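Local coordinates for protein glycosaminoglycan xylosylkinase (Hydra vulgaris, PDB 5XOM) that probably phosphorylates xylose in the glycosaminoglycan-protein linkage region, as a secretory-pathway kinase of the Fam20 family, at residues A[61-67]-A[142-148]. Sequence-based numbering, arbitrary orientation.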
loop_
_atom_site.group_PDB
_atom_site.type_symbol
_atom_site.label_atom_id
_atom_site.label_comp_id
_atom_site.label_asym_id
_atom_site.label_seq_id
_atom_site.Cartn_x
_atom_site.Cartn_y
_atom_site.Cartn_z
ATOM N N ALA A 61 -2.701 -2.755 -13.867
ATOM C CA ALA A 61 -2.470 -1.562 -13.051
ATOM C C ALA A 61 -1.004 -1.175 -13.119
ATOM O O ALA A 61 -0.135 -1.977 -12.761
ATOM C CB ALA A 61 -2.895 -1.791 -11.597
ATOM N N LEU A 62 -0.726 0.055 -13.557
ATOM C CA LEU A 62 0.637 0.562 -13.500
ATOM C C LEU A 62 0.977 1.106 -12.120
ATOM O O LEU A 62 2.126 0.996 -11.681
ATOM C CB LEU A 62 0.857 1.649 -14.560
ATOM C CG LEU A 62 0.916 1.229 -16.033
ATOM C CD1 LEU A 62 1.293 2.443 -16.891
ATOM C CD2 LEU A 62 1.877 0.055 -16.260
ATOM N N THR A 63 0.002 1.677 -11.418
ATOM C CA THR A 63 0.208 2.231 -10.089
ATOM C C THR A 63 -0.840 1.667 -9.141
ATOM O O THR A 63 -1.792 0.996 -9.550
ATOM C CB THR A 63 0.150 3.765 -10.100
ATOM O OG1 THR A 63 -1.118 4.186 -10.617
ATOM C CG2 THR A 63 1.262 4.337 -10.977
ATOM N N VAL A 64 -0.657 1.957 -7.855
ATOM C CA VAL A 64 -1.462 1.374 -6.793
ATOM C C VAL A 64 -2.058 2.484 -5.936
ATOM O O VAL A 64 -1.653 3.645 -6.001
ATOM C CB VAL A 64 -0.645 0.406 -5.919
ATOM C CG1 VAL A 64 -0.259 -0.817 -6.721
ATOM C CG2 VAL A 64 0.592 1.114 -5.379
ATOM N N ASP A 65 -3.028 2.092 -5.108
ATOM C CA ASP A 65 -3.729 3.025 -4.236
ATOM C C ASP A 65 -2.828 3.591 -3.144
ATOM O O ASP A 65 -3.110 4.677 -2.627
ATOM C CB ASP A 65 -4.945 2.323 -3.625
ATOM C CG ASP A 65 -5.738 3.220 -2.696
ATOM O OD1 ASP A 65 -5.930 4.408 -3.031
ATOM O OD2 ASP A 65 -6.183 2.732 -1.636
ATOM N N SER A 66 -1.752 2.887 -2.792
ATOM C CA SER A 66 -0.889 3.258 -1.669
ATOM C C SER A 66 -0.159 4.570 -1.935
ATOM O O SER A 66 0.748 4.630 -2.771
ATOM C CB SER A 66 0.117 2.143 -1.405
ATOM O OG SER A 66 1.148 2.598 -0.543
ATOM N N ASP A 67 -0.501 5.606 -1.164
ATOM C CA ASP A 67 0.220 6.871 -1.259
ATOM C C ASP A 67 1.656 6.732 -0.777
ATOM O O ASP A 67 2.543 7.441 -1.267
ATOM C CB ASP A 67 -0.499 7.956 -0.458
ATOM C CG ASP A 67 -1.779 8.427 -1.128
ATOM O OD1 ASP A 67 -2.002 8.072 -2.308
ATOM O OD2 ASP A 67 -2.558 9.156 -0.475
ATOM N N ASP A 142 -5.623 10.259 -12.996
ATOM C CA ASP A 142 -5.694 8.834 -13.311
ATOM C C ASP A 142 -5.771 7.994 -12.039
ATOM O O ASP A 142 -6.530 7.022 -11.976
ATOM C CB ASP A 142 -4.472 8.446 -14.145
ATOM C CG ASP A 142 -4.265 6.946 -14.236
ATOM O OD1 ASP A 142 -3.582 6.379 -13.357
ATOM O OD2 ASP A 142 -4.764 6.330 -15.196
ATOM N N ARG A 143 -5.037 8.393 -10.993
ATOM C CA ARG A 143 -5.150 7.716 -9.702
ATOM C C ARG A 143 -6.458 8.071 -9.005
ATOM O O ARG A 143 -7.121 7.196 -8.436
ATOM C CB ARG A 143 -3.954 8.072 -8.823
ATOM C CG ARG A 143 -2.629 7.781 -9.487
ATOM C CD ARG A 143 -1.474 7.944 -8.529
ATOM N NE ARG A 143 -1.495 6.908 -7.498
ATOM C CZ ARG A 143 -1.649 7.154 -6.203
ATOM N NH1 ARG A 143 -1.781 8.404 -5.773
ATOM N NH2 ARG A 143 -1.658 6.157 -5.332
ATOM N N LEU A 144 -6.850 9.351 -9.049
ATOM C CA LEU A 144 -8.071 9.788 -8.376
ATOM C C LEU A 144 -9.300 9.059 -8.918
ATOM O O LEU A 144 -10.197 8.683 -8.153
ATOM C CB LEU A 144 -8.235 11.305 -8.522
ATOM C CG LEU A 144 -9.524 11.928 -7.983
ATOM C CD1 LEU A 144 -9.640 11.654 -6.491
ATOM C CD2 LEU A 144 -9.560 13.429 -8.271
ATOM N N LEU A 145 -9.364 8.850 -10.230
ATOM C CA LEU A 145 -10.500 8.150 -10.812
ATOM C C LEU A 145 -10.382 6.635 -10.725
ATOM O O LEU A 145 -11.306 5.937 -11.159
ATOM C CB LEU A 145 -10.688 8.551 -12.276
ATOM C CG LEU A 145 -10.988 10.012 -12.600
ATOM C CD1 LEU A 145 -10.883 10.244 -14.104
ATOM C CD2 LEU A 145 -12.363 10.408 -12.063
ATOM N N GLY A 146 -9.286 6.109 -10.177
ATOM C CA GLY A 146 -9.145 4.676 -10.010
ATOM C C GLY A 146 -8.750 3.915 -11.252
ATOM O O GLY A 146 -8.894 2.690 -11.281
ATOM N N PHE A 147 -8.270 4.600 -12.294
ATOM C CA PHE A 147 -7.805 3.896 -13.485
ATOM C C PHE A 147 -6.442 3.246 -13.245
ATOM O O PHE A 147 -6.224 2.094 -13.629
ATOM C CB PHE A 147 -7.744 4.852 -14.680
ATOM C CG PHE A 147 -9.091 5.244 -15.220
ATOM C CD1 PHE A 147 -10.063 4.288 -15.466
ATOM C CD2 PHE A 147 -9.387 6.571 -15.482
ATOM C CE1 PHE A 147 -11.305 4.646 -15.967
ATOM C CE2 PHE A 147 -10.626 6.935 -15.986
ATOM C CZ PHE A 147 -11.586 5.969 -16.226
ATOM N N TYR A 148 -5.514 3.980 -12.624
ATOM C CA TYR A 148 -4.173 3.487 -12.296
ATOM C C TYR A 148 -3.419 2.984 -13.535
ATOM O O TYR A 148 -2.693 1.991 -13.481
ATOM C CB TYR A 148 -4.232 2.404 -11.205
ATOM C CG TYR A 148 -4.800 2.918 -9.885
ATOM C CD1 TYR A 148 -4.073 3.799 -9.090
ATOM C CD2 TYR A 148 -6.063 2.533 -9.445
ATOM C CE1 TYR A 148 -4.585 4.283 -7.900
ATOM C CE2 TYR A 148 -6.584 3.014 -8.248
ATOM C CZ TYR A 148 -5.841 3.887 -7.484
ATOM O OH TYR A 148 -6.358 4.369 -6.304
HETATM O O HOH W 1 -1.218 6.077 -12.252
#
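Y148 O accepts the backbone N-H of L62 (N to O 2.8 Å), nearly in line with its carbonyl bond, and a weak second bond from T63 N, tying loop 61-67 to the turn that ends helix 132-144. Y148 CB sits 3.3 Å from T63 O, and ring atom CE1 approaches V64 O obliquely. T63 OG1 meets the ring edge in plane at CD1, 3.3 Å away, the side chains crossing at about a right angle. Further out, Y148 OH lies 3.3 Å from D65 OD1. Carboxylate and ring planes are 68° apart. A water joins T63 to D142, accepting from T63 OG1 and donating to D142 OD1, while D142 OD2 is hydrogen-bonded to R149 N and H294 ND1. In this kinase of the Fam20 family, helix 132-144 closes in a Schellman motif at G146. G146 has positive phi, F147 N and Y148 N both bond back to D142 O, and Y148, also at positive phi, points its side chain toward the loop. R143, on the last turn, reaches the loop by a side chain bent at chi3 (68°). Its NH2 gives a nearly straight 2.6 Å bond to V64 O, in both the guanidinium and the carbonyl plane, and NH1 makes a long, weak salt bridge to D67 OD1 (3.5 Å). A leucine in place of R143 would probably leave V64 O without this donor and D67 without its cationic mate, weakening the hold on the loop before helix 67-79. At that helix's N-cap, S66 OG accepts from E69 N and also bonds E69 OE2 of the second subunit.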